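Local coordinates for protein putative deoxyribonuclease yjjV (Escherichia coli, PDB 1ZZM) that probably hydrolyses ester bonds with the help of two divalent metal cations, as expected of a TatD-type deoxyribonuclease homologue, its substrate being unproven, at residues I176-T181 against A227-V232; A23-A28 against E54-L59; V38-A43 against A47-L52. One frame throughout, in Å; residues are numbered along the deposited sequence.

Contact 1. Residues I176-T181 against A227-V232; sequences IGVGGT and ARVFAV
In Val229 the first torsion of 173° sets CG1 anti to the backbone N and CG2 anti to the carbonyl carbon, and the two methyls so divided reach separate parts of the chain running from Val178 to Gly180. Val178 has nearly the same rotamer (chi1 -175°), which turns its own CG1 to Val229. This is strand-to-helix packing in a TIM-barrel fold of the TatD family: the strand 175-178 ends here, and the helix 226-236 lies against its last residue and the loop and 3-10 segment that follow. The valines meet through their CG1 methyls, 4.0 Å apart, with the side chains at a slant to one another. Val229 CG1 also presses on the backbone, lying 3.5 Å from Val178 O and 3.8 Å from Gly179 O, so a single methyl touches two successive carbonyl oxygens. No hydrogen bond joins the segments. Both valines are buried, Val178 also meeting Ile194 of the helix 190-196 and Val229 meeting Leu204 on the neighbouring strand. Val229 thus lies directly on main-chain atoms, and the CA atoms of Gly179 and Val229 are 6.0 Å apart. Gly179 is about 7 Å from each of the side chains of His157 and Asp207, which bind metal, and this puts the end of the strand close to the metal-binding residues. The second methyl, Val229 CG2, rests beside the peptide that links the two glycines, 3.9 Å from Gly179 C and 4.0 Å from Gly180 N.

Contact 2. Residues A23-A28 against E54-L59; sequences ASLQRA and ENYQPL
The helical residues 23-28 face a chain that leaves helical geometry at Tyr56 and folds into a type I turn from Tyr56 to Leu59, closed by Leu59 N bonding to Tyr56 O at 3.1 Å, with the CA atoms of Leu25 and Pro58 8.0 Å apart across the gap. Leu25 alone crosses from the helix, and its two methyls share the work. CD1 meets the Tyr56 ring obliquely, nearest its CD1 atom: it comes within 3.4 Å of Tyr56 CD1 and lies farther from that atom's neighbours in the ring. CD2 goes to the turn itself, 3.8 Å from Leu59 CD2 and 4.2 Å from Pro58 CB. The forked leucine end is thus held among an aromatic ring, a proline ring and a second branched side chain. In Tyr56 a chi1 of -61° lays CG beside the backbone N, which turns the ring to Leu25 CD1. Phe12, from a loop, touches both Leu25 and Leu59 and adds to the apolar cluster, while Lys91 NZ hydrogen-bonds to the carbonyl oxygens of Gln57 and Leu59 and so ties down the turn. Contacts are wholly apolar, and Leu59 is the buried member. Such packing of one outer helix against the helix-to-strand turn of the next unit belongs to the alpha/beta barrel, here on the approach to the strand 59-63.

Contact 3. Residues V38-A43 against A47-L52; sequences VPATEA and ARVLAL
Val49 is the bump and the chain around Val38 and Ala40 the hollow: the valine juts from the helix into the bend where the strand 33-39 gives way to loop. One methyl, CG1, sits 3.4 Å from Val38 O and 4.1 Å from Val38 CG1. The other, CG2, rests against Ala40, 4.1 Å from its CB. Val49 and Val38 pass each other in opposite directions, each with CG1 anti to its backbone N (170° and -175°), which turns these methyls to one another. On the next helical turn Leu52 places CD1 4.3 Å from Val38 CG1, so Val38 CG1 sits in the notch between Val49 and Leu52 on the helix face. The helix and strand are successive elements of the beta-alpha-beta unit 33-39, 46-55 and 59-63. Thr41 lines the pocket of the bound polyethylene glycol, and the side chain of Val38 is about 6 Å from that of the metal ligand His11. Farther along, where the loop leads to the helix, a water donates to Ala43 O at 2.7 Å and accepts from Ala47 N at 3.0 Å. No direct hydrogen bond crosses between the segments, so the contact relies on the fit of methyl groups and its one polar link is carried by water.

Overall arrangement
Contacts 1 and 3 are buried and each sets a helix valine on a strand end and the chain after it, yet they lie on opposite sides of the chain's centre, their own centres 24 Å apart. Contact 2, only partly buried, joins a helix to a helix-to-strand turn and adds an aromatic and a proline ring to its leucines, where the others rest on valines, with an alanine and a leucine in contact 3. Contacts 2 and 3 share the helix 46-55 and touch, Leu59 CD1 lying 3.8 Å from Leu52 CB, so that their apolar side chains are continuous. None has a direct hydrogen bond; in contacts 1 and 3 the valine methyl also rests on backbone carbonyl oxygen, while contact 2 is purely side chain to side chain.

Contact 1. Residues I176-T181 against A227-V232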
ATOM      1  N   ILE A 176      -9.074  -1.707   0.650  1.00 10.82           N
ATOM      2  CA  ILE A 176      -8.936  -0.250   0.564  1.00  8.80           C
ATOM      3  C   ILE A 176      -7.957   0.207   1.658  1.00  9.34           C
ATOM      4  O   ILE A 176      -8.194  -0.006   2.851  1.00  9.79           O
ATOM      5  CB  ILE A 176     -10.327   0.460   0.796  1.00  7.87           C
ATOM      6  CG1 ILE A 176     -11.344   0.061  -0.282  1.00 10.05           C
ATOM      7  CG2 ILE A 176     -10.171   1.999   0.845  1.00  6.06           C
ATOM      8  CD1 ILE A 176     -10.936   0.324  -1.756  1.00 11.61           C
ATOM      9  N   GLY A 177      -6.874   0.875   1.254  1.00 10.13           N
ATOM     10  CA  GLY A 177      -5.897   1.329   2.225  1.00  7.77           C
ATOM     11  C   GLY A 177      -6.305   2.650   2.854  1.00 11.30           C
ATOM     12  O   GLY A 177      -6.580   3.631   2.163  1.00 12.66           O
ATOM     13  N   VAL A 178      -6.364   2.669   4.173  1.00  9.56           N
ATOM     14  CA  VAL A 178      -6.783   3.857   4.913  1.00  9.97           C
ATOM     15  C   VAL A 178      -5.552   4.518   5.520  1.00 11.25           C
ATOM     16  O   VAL A 178      -4.900   3.938   6.405  1.00 10.04           O
ATOM     17  CB  VAL A 178      -7.751   3.516   6.083  1.00 11.92           C
ATOM     18  CG1 VAL A 178      -8.238   4.804   6.725  1.00 13.25           C
ATOM     19  CG2 VAL A 178      -8.953   2.726   5.582  1.00 12.37           C
ATOM     20  N   GLY A 179      -5.275   5.731   5.051  1.00  8.40           N
ATOM     21  CA  GLY A 179      -4.135   6.496   5.514  1.00 12.75           C
ATOM     22  C   GLY A 179      -4.504   7.930   5.883  1.00 14.05           C
ATOM     23  O   GLY A 179      -5.680   8.242   6.147  1.00 15.39           O
ATOM     24  N   GLY A 180      -3.507   8.806   5.841  1.00 14.14           N
ATOM     25  CA  GLY A 180      -3.668  10.202   6.245  1.00 16.44           C
ATOM     26  C   GLY A 180      -4.780  11.009   5.617  1.00 17.49           C
ATOM     27  O   GLY A 180      -5.184  12.062   6.149  1.00 16.11           O
ATOM     28  N   THR A 181      -5.289  10.521   4.491  1.00 16.45           N
ATOM     29  CA  THR A 181      -6.364  11.211   3.793  1.00 16.90           C
ATOM     30  C   THR A 181      -7.574  11.424   4.691  1.00 19.38           C
ATOM     31  O   THR A 181      -8.259  12.454   4.583  1.00 20.61           O
ATOM     32  CB  THR A 181      -6.831  10.419   2.563  1.00 18.97           C
ATOM     33  OG1 THR A 181      -5.737  10.274   1.650  1.00 21.57           O
ATOM     34  CG2 THR A 181      -8.012  11.140   1.874  1.00 17.18           C
ATOM     35  N   ALA A 227      -0.920   4.785  13.983  1.00 15.19           N
ATOM     36  CA  ALA A 227      -1.700   4.744  15.236  1.00 15.78           C
ATOM     37  C   ALA A 227      -2.664   5.919  15.295  1.00 15.99           C
ATOM     38  O   ALA A 227      -3.781   5.798  15.828  1.00 16.19           O
ATOM     39  CB  ALA A 227      -0.762   4.785  16.464  1.00 12.68           C
ATOM     40  N   ARG A 228      -2.226   7.050  14.744  1.00 14.18           N
ATOM     41  CA  ARG A 228      -3.043   8.263  14.698  1.00 15.73           C
ATOM     42  C   ARG A 228      -4.141   8.089  13.616  1.00 17.55           C
ATOM     43  O   ARG A 228      -5.312   8.470  13.821  1.00 17.41           O
ATOM     44  CB  ARG A 228      -2.128   9.447  14.404  1.00 19.34           C
ATOM     45  CG  ARG A 228      -2.650  10.815  14.807  1.00 24.23           C
ATOM     46  CD  ARG A 228      -1.614  11.904  14.477  1.00 28.30           C
ATOM     47  NE  ARG A 228      -0.432  11.853  15.339  1.00 32.34           N
ATOM     48  CZ  ARG A 228      -0.407  12.271  16.604  1.00 34.00           C
ATOM     49  NH1 ARG A 228      -1.501  12.774  17.171  1.00 32.50           N
ATOM     50  NH2 ARG A 228       0.715  12.197  17.302  1.00 37.74           N
ATOM     51  N   VAL A 229      -3.789   7.497  12.471  1.00 16.31           N
ATOM     52  CA  VAL A 229      -4.792   7.252  11.426  1.00 14.32           C
ATOM     53  C   VAL A 229      -5.885   6.388  12.057  1.00 15.17           C
ATOM     54  O   VAL A 229      -7.065   6.659  11.896  1.00 16.27           O
ATOM     55  CB  VAL A 229      -4.190   6.481  10.218  1.00 15.98           C
ATOM     56  CG1 VAL A 229      -5.307   6.066   9.197  1.00 13.31           C
ATOM     57  CG2 VAL A 229      -3.189   7.349   9.528  1.00 14.78           C
ATOM     58  N   PHE A 230      -5.471   5.378  12.819  1.00 15.74           N
ATOM     59  CA  PHE A 230      -6.406   4.482  13.481  1.00 16.56           C
ATOM     60  C   PHE A 230      -7.349   5.227  14.434  1.00 18.23           C
ATOM     61  O   PHE A 230      -8.555   4.946  14.481  1.00 16.81           O
ATOM     62  CB  PHE A 230      -5.641   3.391  14.255  1.00 17.67           C
ATOM     63  CG  PHE A 230      -6.530   2.518  15.108  1.00 15.71           C
ATOM     64  CD1 PHE A 230      -7.314   1.520  14.526  1.00 16.17           C
ATOM     65  CD2 PHE A 230      -6.591   2.701  16.477  1.00 18.78           C
ATOM     66  CE1 PHE A 230      -8.146   0.714  15.304  1.00 16.73           C
ATOM     67  CE2 PHE A 230      -7.412   1.912  17.265  1.00 20.21           C
ATOM     68  CZ  PHE A 230      -8.201   0.903  16.671  1.00 18.09           C
ATOM     69  N   ALA A 231      -6.805   6.163  15.206  1.00 17.43           N
ATOM     70  CA  ALA A 231      -7.632   6.922  16.150  1.00 18.56           C
ATOM     71  C   ALA A 231      -8.698   7.670  15.365  1.00 17.58           C
ATOM     72  O   ALA A 231      -9.845   7.737  15.774  1.00 21.14           O
ATOM     73  CB  ALA A 231      -6.769   7.910  16.960  1.00 16.77           C
ATOM     74  N   VAL A 232      -8.328   8.235  14.227  1.00 16.55           N
ATOM     75  CA  VAL A 232      -9.308   8.944  13.425  1.00 15.48           C
ATOM     76  C   VAL A 232     -10.317   7.985  12.809  1.00 16.68           C
ATOM     77  O   VAL A 232     -11.515   8.289  12.723  1.00 19.46           O
ATOM     78  CB  VAL A 232      -8.606   9.760  12.350  1.00 15.50           C
ATOM     79  CG1 VAL A 232      -9.613  10.390  11.405  1.00 15.01           C
ATOM     80  CG2 VAL A 232      -7.768  10.838  13.023  1.00 19.67           C
TER

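Contact 2. Residues A23-A28 against E54-L59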
ATOM      1  N   ALA A  23      16.175   3.182  15.124  1.00 19.16           N
ATOM      2  CA  ALA A  23      15.376   4.153  15.841  1.00 20.68           C
ATOM      3  C   ALA A  23      13.978   4.221  15.258  1.00 18.93           C
ATOM      4  O   ALA A  23      13.008   4.322  16.000  1.00 19.17           O
ATOM      5  CB  ALA A  23      16.034   5.540  15.775  1.00 20.35           C
ATOM      6  N   SER A  24      13.880   4.191  13.925  1.00 15.77           N
ATOM      7  CA  SER A  24      12.576   4.277  13.263  1.00 13.84           C
ATOM      8  C   SER A  24      11.683   3.085  13.603  1.00 12.67           C
ATOM      9  O   SER A  24      10.493   3.253  13.871  1.00 13.16           O
ATOM     10  CB  SER A  24      12.769   4.389  11.747  1.00 13.45           C
ATOM     11  OG  SER A  24      13.470   5.585  11.449  1.00 17.17           O
ATOM     12  N   LEU A  25      12.244   1.882  13.591  1.00 12.10           N
ATOM     13  CA  LEU A  25      11.439   0.717  13.944  1.00 14.82           C
ATOM     14  C   LEU A  25      11.018   0.782  15.408  1.00 16.68           C
ATOM     15  O   LEU A  25       9.911   0.351  15.736  1.00 16.38           O
ATOM     16  CB  LEU A  25      12.200  -0.587  13.670  1.00 13.85           C
ATOM     17  CG  LEU A  25      12.312  -0.923  12.174  1.00 14.77           C
ATOM     18  CD1 LEU A  25      13.361  -1.996  11.954  1.00 16.44           C
ATOM     19  CD2 LEU A  25      10.971  -1.425  11.662  1.00 15.88           C
ATOM     20  N   GLN A  26      11.867   1.310  16.297  1.00 16.32           N
ATOM     21  CA  GLN A  26      11.461   1.398  17.712  1.00 19.29           C
ATOM     22  C   GLN A  26      10.347   2.433  17.886  1.00 17.38           C
ATOM     23  O   GLN A  26       9.407   2.216  18.650  1.00 17.10           O
ATOM     24  CB  GLN A  26      12.639   1.769  18.637  1.00 20.68           C
ATOM     25  CG  GLN A  26      13.872   0.865  18.514  1.00 31.32           C
ATOM     26  CD  GLN A  26      15.129   1.467  19.164  1.00 38.05           C
ATOM     27  OE1 GLN A  26      15.291   2.694  19.216  1.00 41.67           O
ATOM     28  NE2 GLN A  26      16.031   0.603  19.638  1.00 41.60           N
ATOM     29  N   ARG A  27      10.442   3.558  17.181  1.00 16.56           N
ATOM     30  CA  ARG A  27       9.399   4.568  17.287  1.00 15.41           C
ATOM     31  C   ARG A  27       8.069   3.983  16.790  1.00 17.09           C
ATOM     32  O   ARG A  27       7.017   4.271  17.350  1.00 18.59           O
ATOM     33  CB  ARG A  27       9.768   5.821  16.485  1.00 16.62           C
ATOM     34  CG  ARG A  27      10.976   6.578  17.051  1.00 17.73           C
ATOM     35  CD  ARG A  27      11.479   7.666  16.104  1.00 19.02           C
ATOM     36  NE  ARG A  27      10.543   8.786  15.912  1.00 22.06           N
ATOM     37  CZ  ARG A  27      10.866   9.931  15.298  1.00 19.67           C
ATOM     38  NH1 ARG A  27      12.091  10.100  14.811  1.00 21.44           N
ATOM     39  NH2 ARG A  27       9.983  10.937  15.212  1.00 21.91           N
ATOM     40  N   ALA A  28       8.131   3.159  15.751  1.00 17.38           N
ATOM     41  CA  ALA A  28       6.944   2.521  15.199  1.00 16.05           C
ATOM     42  C   ALA A  28       6.408   1.527  16.212  1.00 15.10           C
ATOM     43  O   ALA A  28       5.217   1.521  16.536  1.00 14.32           O
ATOM     44  CB  ALA A  28       7.272   1.790  13.875  1.00 15.62           C
ATOM     45  N   GLU A  54      14.797  -9.036   4.625  1.00 13.88           N
ATOM     46  CA  GLU A  54      15.555 -10.168   5.111  1.00 18.11           C
ATOM     47  C   GLU A  54      16.269  -9.868   6.434  1.00 18.45           C
ATOM     48  O   GLU A  54      16.457 -10.769   7.251  1.00 19.29           O
ATOM     49  CB  GLU A  54      16.557 -10.596   4.031  1.00 24.98           C
ATOM     50  CG  GLU A  54      17.068 -12.027   4.185  1.00 37.19           C
ATOM     51  CD  GLU A  54      17.932 -12.457   3.011  1.00 42.00           C
ATOM     52  OE1 GLU A  54      18.079 -11.654   2.059  1.00 46.22           O
ATOM     53  OE2 GLU A  54      18.459 -13.597   3.032  1.00 44.91           O
ATOM     54  N   ASN A  55      16.654  -8.611   6.658  1.00 16.60           N
ATOM     55  CA  ASN A  55      17.390  -8.247   7.878  1.00 19.80           C
ATOM     56  C   ASN A  55      16.594  -7.775   9.104  1.00 18.79           C
ATOM     57  O   ASN A  55      17.111  -7.791  10.225  1.00 19.17           O
ATOM     58  CB  ASN A  55      18.442  -7.180   7.551  1.00 23.23           C
ATOM     59  CG  ASN A  55      19.567  -7.724   6.687  1.00 25.78           C
ATOM     60  OD1 ASN A  55      19.991  -8.865   6.853  1.00 29.58           O
ATOM     61  ND2 ASN A  55      20.058  -6.912   5.779  1.00 24.28           N
ATOM     62  N   TYR A  56      15.346  -7.350   8.913  1.00 17.30           N
ATOM     63  CA  TYR A  56      14.552  -6.872  10.048  1.00 14.19           C
ATOM     64  C   TYR A  56      13.265  -7.674  10.185  1.00 15.73           C
ATOM     65  O   TYR A  56      12.441  -7.704   9.264  1.00 13.36           O
ATOM     66  CB  TYR A  56      14.229  -5.391   9.851  1.00 15.23           C
ATOM     67  CG  TYR A  56      15.472  -4.501   9.787  1.00 14.54           C
ATOM     68  CD1 TYR A  56      15.988  -3.915  10.941  1.00 16.50           C
ATOM     69  CD2 TYR A  56      16.108  -4.226   8.569  1.00 14.90           C
ATOM     70  CE1 TYR A  56      17.094  -3.069  10.887  1.00 14.86           C
ATOM     71  CE2 TYR A  56      17.235  -3.375   8.510  1.00 17.61           C
ATOM     72  CZ  TYR A  56      17.707  -2.804   9.679  1.00 16.67           C
ATOM     73  OH  TYR A  56      18.768  -1.937   9.641  1.00 14.86           O
ATOM     74  N   GLN A  57      13.083  -8.333  11.323  1.00 16.27           N
ATOM     75  CA  GLN A  57      11.877  -9.131  11.519  1.00 19.41           C
ATOM     76  C   GLN A  57      10.565  -8.409  11.200  1.00 16.93           C
ATOM     77  O   GLN A  57       9.689  -8.983  10.552  1.00 17.96           O
ATOM     78  CB  GLN A  57      11.805  -9.678  12.959  1.00 24.56           C
ATOM     79  CG  GLN A  57      12.741 -10.846  13.253  1.00 33.35           C
ATOM     80  CD  GLN A  57      12.221 -12.203  12.747  1.00 39.84           C
ATOM     81  OE1 GLN A  57      12.755 -13.252  13.120  1.00 44.74           O
ATOM     82  NE2 GLN A  57      11.187 -12.186  11.898  1.00 43.08           N
ATOM     83  N   PRO A  58      10.415  -7.142  11.618  1.00 15.35           N
ATOM     84  CA  PRO A  58       9.158  -6.443  11.336  1.00 16.99           C
ATOM     85  C   PRO A  58       8.862  -6.049   9.895  1.00 15.16           C
ATOM     86  O   PRO A  58       7.742  -5.701   9.593  1.00 15.86           O
ATOM     87  CB  PRO A  58       9.262  -5.175  12.199  1.00 16.07           C
ATOM     88  CG  PRO A  58      10.218  -5.549  13.262  1.00 18.11           C
ATOM     89  CD  PRO A  58      11.269  -6.287  12.459  1.00 16.64           C
ATOM     90  N   LEU A  59       9.855  -6.101   9.014  1.00 13.35           N
ATOM     91  CA  LEU A  59       9.623  -5.621   7.671  1.00 13.01           C
ATOM     92  C   LEU A  59       9.351  -6.683   6.615  1.00 12.17           C
ATOM     93  O   LEU A  59      10.023  -7.693   6.521  1.00 10.49           O
ATOM     94  CB  LEU A  59      10.820  -4.759   7.228  1.00 12.57           C
ATOM     95  CG  LEU A  59      11.209  -3.609   8.148  1.00 14.81           C
ATOM     96  CD1 LEU A  59      12.525  -2.955   7.621  1.00 14.50           C
ATOM     97  CD2 LEU A  59      10.059  -2.567   8.147  1.00 13.33           C
TER

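Contact 3. Residues V38-A43 against A47-L52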
ATOM      1  N   VAL A  38       6.873  -2.874   2.969  1.00  9.55           N
ATOM      2  CA  VAL A  38       7.667  -1.935   2.162  1.00  9.94           C
ATOM      3  C   VAL A  38       7.559  -2.253   0.676  1.00  9.84           C
ATOM      4  O   VAL A  38       8.141  -3.220   0.196  1.00 10.47           O
ATOM      5  CB  VAL A  38       9.181  -2.025   2.552  1.00  9.56           C
ATOM      6  CG1 VAL A  38       9.987  -0.961   1.817  1.00 10.03           C
ATOM      7  CG2 VAL A  38       9.341  -1.894   4.072  1.00  8.61           C
ATOM      8  N   PRO A  39       6.785  -1.457  -0.071  1.00 12.58           N
ATOM      9  CA  PRO A  39       6.656  -1.728  -1.504  1.00 10.85           C
ATOM     10  C   PRO A  39       7.747  -1.017  -2.293  1.00 11.69           C
ATOM     11  O   PRO A  39       8.042   0.163  -2.030  1.00 12.06           O
ATOM     12  CB  PRO A  39       5.260  -1.219  -1.826  1.00 12.25           C
ATOM     13  CG  PRO A  39       5.045  -0.102  -0.863  1.00 12.31           C
ATOM     14  CD  PRO A  39       5.858  -0.401   0.372  1.00 10.07           C
ATOM     15  N   ALA A  40       8.364  -1.707  -3.249  1.00 13.92           N
ATOM     16  CA  ALA A  40       9.438  -1.049  -4.020  1.00 12.90           C
ATOM     17  C   ALA A  40       8.837  -0.105  -5.051  1.00 14.00           C
ATOM     18  O   ALA A  40       7.628  -0.150  -5.312  1.00 13.46           O
ATOM     19  CB  ALA A  40      10.295  -2.067  -4.705  1.00 14.81           C
ATOM     20  N   THR A  41       9.690   0.741  -5.638  1.00 11.11           N
ATOM     21  CA  THR A  41       9.274   1.711  -6.652  1.00 10.75           C
ATOM     22  C   THR A  41       9.910   1.489  -8.012  1.00 10.42           C
ATOM     23  O   THR A  41       9.387   1.934  -9.037  1.00 11.73           O
ATOM     24  CB  THR A  41       9.642   3.135  -6.218  1.00 11.19           C
ATOM     25  OG1 THR A  41      11.060   3.187  -5.937  1.00 12.64           O
ATOM     26  CG2 THR A  41       8.820   3.543  -4.936  1.00 16.00           C
ATOM     27  N   GLU A  42      11.036   0.788  -8.028  1.00 11.18           N
ATOM     28  CA  GLU A  42      11.766   0.566  -9.270  1.00 11.84           C
ATOM     29  C   GLU A  42      12.813  -0.497  -9.066  1.00 10.35           C
ATOM     30  O   GLU A  42      13.263  -0.707  -7.943  1.00 13.00           O
ATOM     31  CB  GLU A  42      12.450   1.865  -9.739  1.00  9.91           C
ATOM     32  CG  GLU A  42      13.574   2.353  -8.805  1.00 15.63           C
ATOM     33  CD  GLU A  42      14.286   3.592  -9.366  1.00 22.55           C
ATOM     34  OE1 GLU A  42      14.990   3.478 -10.398  1.00 25.56           O
ATOM     35  OE2 GLU A  42      14.112   4.676  -8.785  1.00 24.20           O
ATOM     36  N   ALA A  43      13.245  -1.113 -10.166  1.00  9.93           N
ATOM     37  CA  ALA A  43      14.190  -2.234 -10.111  1.00 11.95           C
ATOM     38  C   ALA A  43      15.495  -1.899  -9.409  1.00 11.56           C
ATOM     39  O   ALA A  43      16.062  -2.735  -8.745  1.00 10.64           O
ATOM     40  CB  ALA A  43      14.474  -2.754 -11.545  1.00 12.99           C
ATOM     41  N   ALA A  47      17.056  -4.578  -4.508  1.00 13.72           N
ATOM     42  CA  ALA A  47      18.022  -5.099  -3.563  1.00 15.10           C
ATOM     43  C   ALA A  47      17.873  -4.517  -2.171  1.00 14.94           C
ATOM     44  O   ALA A  47      17.883  -5.254  -1.208  1.00 13.96           O
ATOM     45  CB  ALA A  47      19.454  -4.854  -4.072  1.00 16.98           C
ATOM     46  N   ARG A  48      17.755  -3.198  -2.056  1.00 13.49           N
ATOM     47  CA  ARG A  48      17.634  -2.596  -0.741  1.00 13.91           C
ATOM     48  C   ARG A  48      16.305  -2.924  -0.016  1.00 15.32           C
ATOM     49  O   ARG A  48      16.260  -2.994   1.219  1.00 12.89           O
ATOM     50  CB  ARG A  48      17.853  -1.091  -0.857  1.00 11.31           C
ATOM     51  CG  ARG A  48      16.707  -0.280  -1.447  1.00 11.44           C
ATOM     52  CD  ARG A  48      17.194   1.181  -1.638  1.00 13.58           C
ATOM     53  NE  ARG A  48      16.082   2.093  -1.906  1.00 13.25           N
ATOM     54  CZ  ARG A  48      16.227   3.393  -2.125  1.00 15.02           C
ATOM     55  NH1 ARG A  48      17.441   3.943  -2.125  1.00 13.24           N
ATOM     56  NH2 ARG A  48      15.160   4.160  -2.278  1.00 15.28           N
ATOM     57  N   VAL A  49      15.228  -3.124  -0.779  1.00 13.73           N
ATOM     58  CA  VAL A  49      13.948  -3.464  -0.182  1.00 12.88           C
ATOM     59  C   VAL A  49      14.021  -4.927   0.277  1.00 13.75           C
ATOM     60  O   VAL A  49      13.579  -5.259   1.378  1.00 11.77           O
ATOM     61  CB  VAL A  49      12.784  -3.230  -1.194  1.00 11.28           C
ATOM     62  CG1 VAL A  49      11.418  -3.827  -0.672  1.00  9.91           C
ATOM     63  CG2 VAL A  49      12.627  -1.733  -1.387  1.00  9.35           C
ATOM     64  N   LEU A  50      14.621  -5.786  -0.543  1.00 12.79           N
ATOM     65  CA  LEU A  50      14.751  -7.191  -0.155  1.00 13.40           C
ATOM     66  C   LEU A  50      15.648  -7.287   1.076  1.00 15.16           C
ATOM     67  O   LEU A  50      15.379  -8.083   1.972  1.00 16.04           O
ATOM     68  CB  LEU A  50      15.349  -8.037  -1.286  1.00 14.51           C
ATOM     69  CG  LEU A  50      14.441  -8.343  -2.497  1.00 19.61           C
ATOM     70  CD1 LEU A  50      15.095  -9.429  -3.346  1.00 20.67           C
ATOM     71  CD2 LEU A  50      13.080  -8.860  -2.045  1.00 18.87           C
ATOM     72  N   ALA A  51      16.716  -6.490   1.119  1.00 13.37           N
ATOM     73  CA  ALA A  51      17.626  -6.526   2.278  1.00 15.16           C
ATOM     74  C   ALA A  51      16.882  -6.105   3.541  1.00 13.42           C
ATOM     75  O   ALA A  51      17.087  -6.702   4.588  1.00 17.89           O
ATOM     76  CB  ALA A  51      18.835  -5.608   2.064  1.00 14.72           C
ATOM     77  N   LEU A  52      16.027  -5.090   3.449  1.00 10.97           N
ATOM     78  CA  LEU A  52      15.257  -4.660   4.613  1.00 12.23           C
ATOM     79  C   LEU A  52      14.413  -5.821   5.120  1.00 14.27           C
ATOM     80  O   LEU A  52      14.399  -6.110   6.325  1.00 12.25           O
ATOM     81  CB  LEU A  52      14.310  -3.489   4.258  1.00 12.89           C
ATOM     82  CG  LEU A  52      14.915  -2.088   4.124  1.00 10.85           C
ATOM     83  CD1 LEU A  52      13.812  -1.054   3.743  1.00 11.34           C
ATOM     84  CD2 LEU A  52      15.545  -1.753   5.492  1.00 12.48           C
TER
HETATM   85  O   HOH W   1      18.073  -3.921  -7.294  1.00 16.90           O